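Local coordinates for protein dTDP-4-amino-4,6-dideoxyglucose formyltransferase (Shewanella sp. FDAARGOS_354, PDB 6V2T) that probably transfers a formyl group from a folate cofactor to the 4-amino group of dTDP-4-amino-4,6-dideoxyglucose, a sugar modification linked to O-antigen synthesis, at residues His124-Phe129 / Gly207-Ile212; Ser97-Gln102 / Ile117-Asn122. One frame throughout, in Å; residues are numbered along the deposited sequence.

Interaction 1: residues His124-Phe129 / Gly207-Ile212. With 0FX (dTDP-4-amino-4,6-dideoxyglucose), chain G; FOL (folic acid), chain H.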
# COMPACT_ATOMS: atom_id res chain seq x y z
N HIS B 124 19.13 -20.00 9.06
CA HIS B 124 18.74 -18.60 9.35
C HIS B 124 17.21 -18.45 9.27
O HIS B 124 16.65 -18.78 8.20
CB HIS B 124 19.39 -17.65 8.34
CG HIS B 124 20.85 -17.90 8.18
ND1 HIS B 124 21.74 -17.70 9.21
CD2 HIS B 124 21.57 -18.33 7.11
CE1 HIS B 124 22.96 -18.00 8.80
NE2 HIS B 124 22.88 -18.38 7.50
N ASN B 125 16.58 -17.99 10.34
CA ASN B 125 15.13 -17.68 10.36
C ASN B 125 14.39 -18.94 9.90
O ASN B 125 13.55 -18.86 8.98
CB ASN B 125 14.79 -16.44 9.53
CG ASN B 125 15.38 -15.16 10.08
OD1 ASN B 125 15.52 -15.03 11.29
ND2 ASN B 125 15.72 -14.21 9.21
N ARG B 126 14.74 -20.06 10.51
CA ARG B 126 13.95 -21.31 10.50
C ARG B 126 12.54 -20.95 11.00
O ARG B 126 12.40 -19.99 11.77
CB ARG B 126 14.59 -22.41 11.34
CG ARG B 126 15.95 -22.90 10.84
CD ARG B 126 16.79 -23.58 11.91
NE ARG B 126 15.95 -24.53 12.61
CZ ARG B 126 15.94 -24.75 13.92
NH1 ARG B 126 16.83 -24.16 14.71
NH2 ARG B 126 15.02 -25.54 14.44
N GLY B 127 11.53 -21.71 10.57
CA GLY B 127 10.15 -21.58 11.07
C GLY B 127 9.33 -20.58 10.28
O GLY B 127 9.34 -20.68 9.06
N TRP B 128 8.62 -19.66 10.93
CA TRP B 128 7.53 -18.90 10.28
C TRP B 128 8.02 -17.74 9.42
O TRP B 128 8.85 -16.93 9.87
CB TRP B 128 6.52 -18.43 11.31
CG TRP B 128 5.69 -19.59 11.72
CD1 TRP B 128 6.02 -20.58 12.61
CD2 TRP B 128 4.46 -19.97 11.11
NE1 TRP B 128 5.01 -21.51 12.66
CE2 TRP B 128 4.04 -21.16 11.75
CE3 TRP B 128 3.62 -19.36 10.17
CZ2 TRP B 128 2.83 -21.78 11.44
CZ3 TRP B 128 2.43 -19.97 9.86
CH2 TRP B 128 2.04 -21.16 10.48
N PHE B 129 7.51 -17.65 8.20
CA PHE B 129 7.63 -16.46 7.33
C PHE B 129 9.07 -15.94 7.35
O PHE B 129 9.33 -14.78 7.67
CB PHE B 129 6.63 -15.39 7.75
CG PHE B 129 5.18 -15.84 7.89
CD1 PHE B 129 4.69 -16.94 7.21
CD2 PHE B 129 4.31 -15.15 8.71
CE1 PHE B 129 3.38 -17.35 7.35
CE2 PHE B 129 2.99 -15.54 8.85
CZ PHE B 129 2.52 -16.64 8.16
N GLY B 207 21.51 -22.06 14.10
CA GLY B 207 20.79 -20.88 13.60
C GLY B 207 19.74 -20.42 14.59
O GLY B 207 19.96 -20.53 15.80
N ASN B 208 18.57 -20.03 14.09
CA ASN B 208 17.51 -19.41 14.93
C ASN B 208 16.16 -19.79 14.35
O ASN B 208 16.02 -19.84 13.11
CB ASN B 208 17.70 -17.89 15.03
CG ASN B 208 17.40 -17.20 13.72
OD1 ASN B 208 18.11 -17.40 12.74
ND2 ASN B 208 16.34 -16.41 13.70
N TYR B 209 15.21 -20.07 15.23
CA TYR B 209 13.82 -20.44 14.89
C TYR B 209 12.87 -19.32 15.35
O TYR B 209 12.97 -18.85 16.50
CB TYR B 209 13.50 -21.81 15.50
CG TYR B 209 12.08 -22.24 15.27
CD1 TYR B 209 11.08 -21.90 16.15
CD2 TYR B 209 11.73 -22.97 14.15
CE1 TYR B 209 9.75 -22.25 15.92
CE2 TYR B 209 10.41 -23.33 13.91
CZ TYR B 209 9.41 -22.97 14.79
OH TYR B 209 8.11 -23.34 14.54
N ASN B 210 11.97 -18.91 14.46
CA ASN B 210 10.88 -17.95 14.76
C ASN B 210 9.58 -18.74 14.76
O ASN B 210 9.34 -19.45 13.80
CB ASN B 210 10.81 -16.86 13.70
CG ASN B 210 12.08 -16.04 13.69
OD1 ASN B 210 12.49 -15.54 14.73
ND2 ASN B 210 12.76 -16.02 12.56
N GLY B 211 8.79 -18.62 15.81
CA GLY B 211 7.48 -19.28 15.87
C GLY B 211 6.37 -18.35 15.43
O GLY B 211 6.60 -17.13 15.29
N ILE B 212 5.16 -18.88 15.34
CA ILE B 212 3.97 -18.06 14.95
C ILE B 212 3.80 -16.92 15.95
O ILE B 212 3.45 -15.83 15.54
CB ILE B 212 2.70 -18.92 14.82
CG1 ILE B 212 1.52 -18.07 14.35
CG2 ILE B 212 2.39 -19.64 16.12
CD1 ILE B 212 0.38 -18.88 13.79
O4P 0FX G . 4.41 -20.27 2.67
P2 0FX G . 3.02 -20.90 2.78
O3P 0FX G . 2.82 -22.03 1.82
O1G 0FX G . 3.05 -21.49 4.23
C1G 0FX G . 2.76 -22.88 4.39
C2G 0FX G . 1.81 -22.94 5.58
O2G 0FX G . 0.58 -22.22 5.38
C3G 0FX G . 2.55 -22.32 6.76
O3G 0FX G . 1.69 -22.49 7.90
C4G 0FX G . 3.94 -22.96 6.95
N4A 0FX G . 4.70 -22.16 7.91
C5G 0FX G . 4.79 -23.07 5.69
C6G 0FX G . 6.04 -23.92 5.95
O5G 0FX G . 3.98 -23.61 4.65
OPP 0FX G . 1.59 -20.04 2.46
P 0FX G . 1.21 -19.03 3.60
O1P 0FX G . 0.93 -19.55 4.93
O2P 0FX G . -0.08 -18.38 3.16
O5 0FX G . 2.16 -17.78 3.68
C5 0FX G . 2.70 -17.20 2.52
C4 0FX G . 3.14 -15.78 2.90
O4 0FX G . 2.02 -14.93 3.17
C3 0FX G . 3.95 -15.69 4.20
O3 0FX G . 5.32 -16.03 4.01
C2 0FX G . 3.73 -14.24 4.70
C1 0FX G . 2.31 -13.97 4.13
N11 0FX G . 1.32 -14.05 5.20
C61 0FX G . 0.57 -15.15 5.40
C51 0FX G . -0.37 -15.14 6.43
C5A 0FX G . -1.23 -16.38 6.68
C21 0FX G . 1.18 -12.96 5.96
O21 0FX G . 1.97 -11.88 5.72
N31 0FX G . 0.29 -12.92 6.98
C41 0FX G . -0.49 -14.00 7.23
O41 0FX G . -1.35 -13.95 8.29
N1 FOL H . 8.09 -31.63 10.48
C2 FOL H . 9.25 -31.97 11.07
NA2 FOL H . 9.26 -32.91 12.00
N3 FOL H . 10.43 -31.39 10.68
C4 FOL H . 10.43 -30.42 9.75
O4 FOL H . 11.56 -29.95 9.47
C4A FOL H . 9.23 -30.06 9.14
N5 FOL H . 9.16 -29.08 8.23
C6 FOL H . 7.90 -28.43 7.86
C7 FOL H . 6.80 -29.51 7.87
N8 FOL H . 6.87 -30.38 9.01
C8A FOL H . 8.06 -30.69 9.54
C9 FOL H . 7.66 -27.08 8.64
N10 FOL H . 6.24 -26.81 8.90
C11 FOL H . 4.54 -25.24 12.42
C12 FOL H . 3.76 -25.64 11.34
C13 FOL H . 4.35 -26.15 10.17
C14 FOL H . 5.71 -26.29 10.06
C15 FOL H . 6.49 -25.92 11.15
C16 FOL H . 5.92 -25.40 12.32
C FOL H . 3.91 -24.72 13.69
O FOL H . 2.75 -25.02 13.87
N FOL H . 4.57 -24.05 14.63
O HOH W 1 11.45 -17.14 10.39

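Interaction 2: residues Ser97-Gln102 / Ile117-Asn122. With 0FX (dTDP-4-amino-4,6-dideoxyglucose), chain G; FOL (folic acid), chain H.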
# COMPACT_ATOMS: atom_id res chain seq x y z
N SER B 97 7.41 -32.93 2.05
CA SER B 97 6.66 -31.81 2.61
C SER B 97 6.90 -30.60 1.72
O SER B 97 8.05 -30.15 1.63
CB SER B 97 7.08 -31.51 4.02
OG SER B 97 6.67 -30.21 4.34
N ALA B 98 5.85 -30.11 1.09
CA ALA B 98 5.90 -28.91 0.22
C ALA B 98 5.03 -27.84 0.88
O ALA B 98 3.83 -27.74 0.55
CB ALA B 98 5.47 -29.26 -1.18
N HIS B 99 5.62 -27.06 1.79
CA HIS B 99 4.87 -26.05 2.58
C HIS B 99 3.72 -26.77 3.29
O HIS B 99 2.58 -26.41 3.10
CB HIS B 99 4.40 -24.92 1.67
CG HIS B 99 5.49 -24.09 1.08
ND1 HIS B 99 5.33 -22.75 0.83
CD2 HIS B 99 6.75 -24.39 0.70
CE1 HIS B 99 6.44 -22.26 0.29
NE2 HIS B 99 7.33 -23.26 0.20
N CYS B 100 4.06 -27.81 4.05
CA CYS B 100 3.12 -28.61 4.87
C CYS B 100 2.87 -27.88 6.20
O CYS B 100 3.87 -27.62 6.90
CB CYS B 100 3.70 -29.98 5.16
SG CYS B 100 2.59 -31.03 6.11
N LYS B 101 1.60 -27.60 6.52
CA LYS B 101 1.18 -26.89 7.77
C LYS B 101 1.37 -27.79 9.01
O LYS B 101 1.29 -27.24 10.12
CB LYS B 101 -0.29 -26.44 7.69
CG LYS B 101 -0.59 -25.30 6.72
CD LYS B 101 -2.07 -25.11 6.43
CE LYS B 101 -2.36 -23.88 5.59
NZ LYS B 101 -2.03 -22.64 6.32
N GLN B 102 1.60 -29.10 8.88
CA GLN B 102 1.70 -30.00 10.07
C GLN B 102 3.14 -30.36 10.39
O GLN B 102 3.90 -30.69 9.47
CB GLN B 102 0.95 -31.31 9.87
CG GLN B 102 -0.55 -31.16 9.70
CD GLN B 102 -1.20 -32.52 9.60
OE1 GLN B 102 -1.14 -33.19 8.56
NE2 GLN B 102 -1.81 -32.95 10.69
N ILE B 117 10.53 -28.95 1.63
CA ILE B 117 10.81 -27.77 0.78
C ILE B 117 10.46 -26.53 1.60
O ILE B 117 9.26 -26.27 1.85
CB ILE B 117 10.02 -27.88 -0.54
CG1 ILE B 117 10.27 -29.23 -1.22
CG2 ILE B 117 10.38 -26.73 -1.47
CD1 ILE B 117 9.29 -29.51 -2.33
N HIS B 118 11.46 -25.81 2.07
CA HIS B 118 11.30 -24.68 3.03
C HIS B 118 11.64 -23.37 2.33
O HIS B 118 12.73 -23.22 1.77
CB HIS B 118 12.20 -24.92 4.25
CG HIS B 118 12.26 -23.79 5.23
ND1 HIS B 118 11.18 -23.42 6.00
CD2 HIS B 118 13.30 -23.04 5.65
CE1 HIS B 118 11.53 -22.44 6.80
NE2 HIS B 118 12.82 -22.16 6.58
N PRO B 119 10.76 -22.36 2.47
CA PRO B 119 11.00 -21.04 1.91
C PRO B 119 11.86 -20.11 2.78
O PRO B 119 11.53 -18.95 2.90
CB PRO B 119 9.58 -20.53 1.71
CG PRO B 119 8.83 -21.10 2.90
CD PRO B 119 9.41 -22.49 3.06
N GLY B 120 12.91 -20.66 3.39
CA GLY B 120 14.00 -19.93 4.06
C GLY B 120 15.34 -20.54 3.71
O GLY B 120 15.37 -21.61 3.07
N LEU B 121 16.43 -19.85 4.06
CA LEU B 121 17.81 -20.37 3.93
C LEU B 121 18.27 -20.89 5.29
O LEU B 121 18.80 -20.09 6.09
CB LEU B 121 18.72 -19.25 3.41
CG LEU B 121 20.03 -19.77 2.81
CD1 LEU B 121 19.80 -20.43 1.48
CD2 LEU B 121 21.04 -18.66 2.67
N ASN B 122 18.07 -22.18 5.54
CA ASN B 122 18.50 -22.83 6.82
C ASN B 122 19.99 -22.58 6.99
O ASN B 122 20.73 -22.62 6.01
CB ASN B 122 18.12 -24.30 6.84
CG ASN B 122 16.62 -24.48 6.99
OD1 ASN B 122 15.87 -23.52 7.20
ND2 ASN B 122 16.16 -25.71 6.83
O4P 0FX G . 4.41 -20.27 2.67
P2 0FX G . 3.02 -20.90 2.78
O3P 0FX G . 2.82 -22.03 1.82
O1G 0FX G . 3.05 -21.49 4.23
C1G 0FX G . 2.76 -22.88 4.39
C2G 0FX G . 1.81 -22.94 5.58
O2G 0FX G . 0.58 -22.22 5.38
C3G 0FX G . 2.55 -22.32 6.76
O3G 0FX G . 1.69 -22.49 7.90
C4G 0FX G . 3.94 -22.96 6.95
N4A 0FX G . 4.70 -22.16 7.91
C5G 0FX G . 4.79 -23.07 5.69
C6G 0FX G . 6.04 -23.92 5.95
O5G 0FX G . 3.98 -23.61 4.65
OPP 0FX G . 1.59 -20.04 2.46
P 0FX G . 1.21 -19.03 3.60
O1P 0FX G . 0.93 -19.55 4.93
O2P 0FX G . -0.08 -18.38 3.16
O5 0FX G . 2.16 -17.78 3.68
C5 0FX G . 2.70 -17.20 2.52
C4 0FX G . 3.14 -15.78 2.90
O4 0FX G . 2.02 -14.93 3.17
C3 0FX G . 3.95 -15.69 4.20
O3 0FX G . 5.32 -16.03 4.01
C2 0FX G . 3.73 -14.24 4.70
C1 0FX G . 2.31 -13.97 4.13
N11 0FX G . 1.32 -14.05 5.20
C61 0FX G . 0.57 -15.15 5.40
C51 0FX G . -0.37 -15.14 6.43
C5A 0FX G . -1.23 -16.38 6.68
C21 0FX G . 1.18 -12.96 5.96
O21 0FX G . 1.97 -11.88 5.72
N31 0FX G . 0.29 -12.92 6.98
C41 0FX G . -0.49 -14.00 7.23
O41 0FX G . -1.35 -13.95 8.29
N1 FOL H . 8.09 -31.63 10.48
C2 FOL H . 9.25 -31.97 11.07
NA2 FOL H . 9.26 -32.91 12.00
N3 FOL H . 10.43 -31.39 10.68
C4 FOL H . 10.43 -30.42 9.75
O4 FOL H . 11.56 -29.95 9.47
C4A FOL H . 9.23 -30.06 9.14
N5 FOL H . 9.16 -29.08 8.23
C6 FOL H . 7.90 -28.43 7.86
C7 FOL H . 6.80 -29.51 7.87
N8 FOL H . 6.87 -30.38 9.01
C8A FOL H . 8.06 -30.69 9.54
C9 FOL H . 7.66 -27.08 8.64
N10 FOL H . 6.24 -26.81 8.90
C11 FOL H . 4.54 -25.24 12.42
C12 FOL H . 3.76 -25.64 11.34
C13 FOL H . 4.35 -26.15 10.17
C14 FOL H . 5.71 -26.29 10.06
C15 FOL H . 6.49 -25.92 11.15
C16 FOL H . 5.92 -25.40 12.32
C FOL H . 3.91 -24.72 13.69
O FOL H . 2.75 -25.02 13.87
N FOL H . 4.57 -24.05 14.63

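Interaction 1: residues His124-Phe129 / Gly207-Ile212
R126-G127 and Y209-N210 pair as a two-stranded parallel sheet, separate from the large mixed sheet and forming part of the wall of the ligand pocket. Three backbone bonds set the register: R126 N to N208 O, N210 N to R126 O (2.9 Å) and W128 N to N210 O (3.0 Å). At the start of the strands the amides of N125, N208 and N210 extend the pairing. N208 takes the N-H of N125 on its OD1 (2.9 Å, 175°) and returns its own ND2 to N125 OD1 (2.9 Å). The ND2 of N210 reaches N125 OD1 from the opposite face of that amide, at 3.2 Å, and N137 of helix 130-137 donates to it as well. The bridged strands join the approach to helix 130-137 to the start of helix 212-219, and so fix W128 in the pocket wall. The W128 ring lies between I212 and the sugar: CB of I212 is 4.0 Å from the centroid of its five-membered ring, a CH-pi contact, while N4A of the sugar sits over the opposite face. Y209 CB lies over one face of the R126 guanidinium, toward its rim; R126 NH2 bonds to I152 O. With CG anti to the backbone N (chi1 177°), Y209 brings CE2 obliquely to within 3.3 Å of G127 CA.

Interaction 2: residues Ser97-Gln102 / Ile117-Asn122
H99 and P119 meet just past the ends of two neighbouring parallel strands, 94-98 and 113-118. Behind them, A98 and I117 form a parallel bridge with CA atoms 5.1 Å apart. One bond across the segments, from I117 N to S97 O (2.8 Å, 163°), holds the pair, and the I117 N-H points almost straight down the S97 carbonyl. On the face shared by A98 and I117, CB of the alanine meets CD1 of the isoleucine, and helix 33-45 packs against that alanine through L35 and I39.

Beyond the bridge the chain of H99 turns with positive phi and psi, and its side chain can be followed outward. CB lies against the sugar nucleotide, near O5G of the hexose ring and O3P of the diphosphate. CG stands beside the backbone N, anti to the carbonyl carbon (chi1 -66°), which sends the ring between the diphosphate and P119. From there the two sides of the imidazole part company. ND1 donates to O3P (2.8 Å, 152°), and this oxygen lies at the ring edge, in its plane. CD2 comes 3.3 Å from the carbonyl oxygen of I117, an oblique approach. CE1 meets CG of P119, and NE2 rests 3.6 Å from CD of the same proline while hydrogen-bonding to E182 of helix 171-194. With both nitrogens engaged, rotation of the ring is restrained, and the carboxylate would be expected to polarise it.

Further along, K101 NZ bonds to O2G of the sugar (2.8 Å), whereas the carbonyl of C100 accepts from N10 of the folate. Ligand-binding turns at the carboxyl ends of parallel strands, here in a beta-alpha-beta unit, are characteristic of Rossmann-like folds such as the formyltransferase core.

Both segments of interaction 2 come earlier in the chain than those of interaction 1, and the centres of the two contacts are about 11 Å apart. They meet where H118 at the end of strand 113-118 packs beside strand 126-127: its CE1 is 3.6 Å from G127 O. Both ligands bridge them. Interaction 2 holds the diphosphate and O2G of the sugar nucleotide, whereas interaction 1 supplies W128 and F129 beside its hexose and deoxyribose. FOL N10, bonded to C100 O of interaction 2, lies 5.0 Å from the sugar amine 0FX N4A, which sits over the W128 ring of interaction 1; this spacing is consistent with formyl transfer from a folate carrier to the amine.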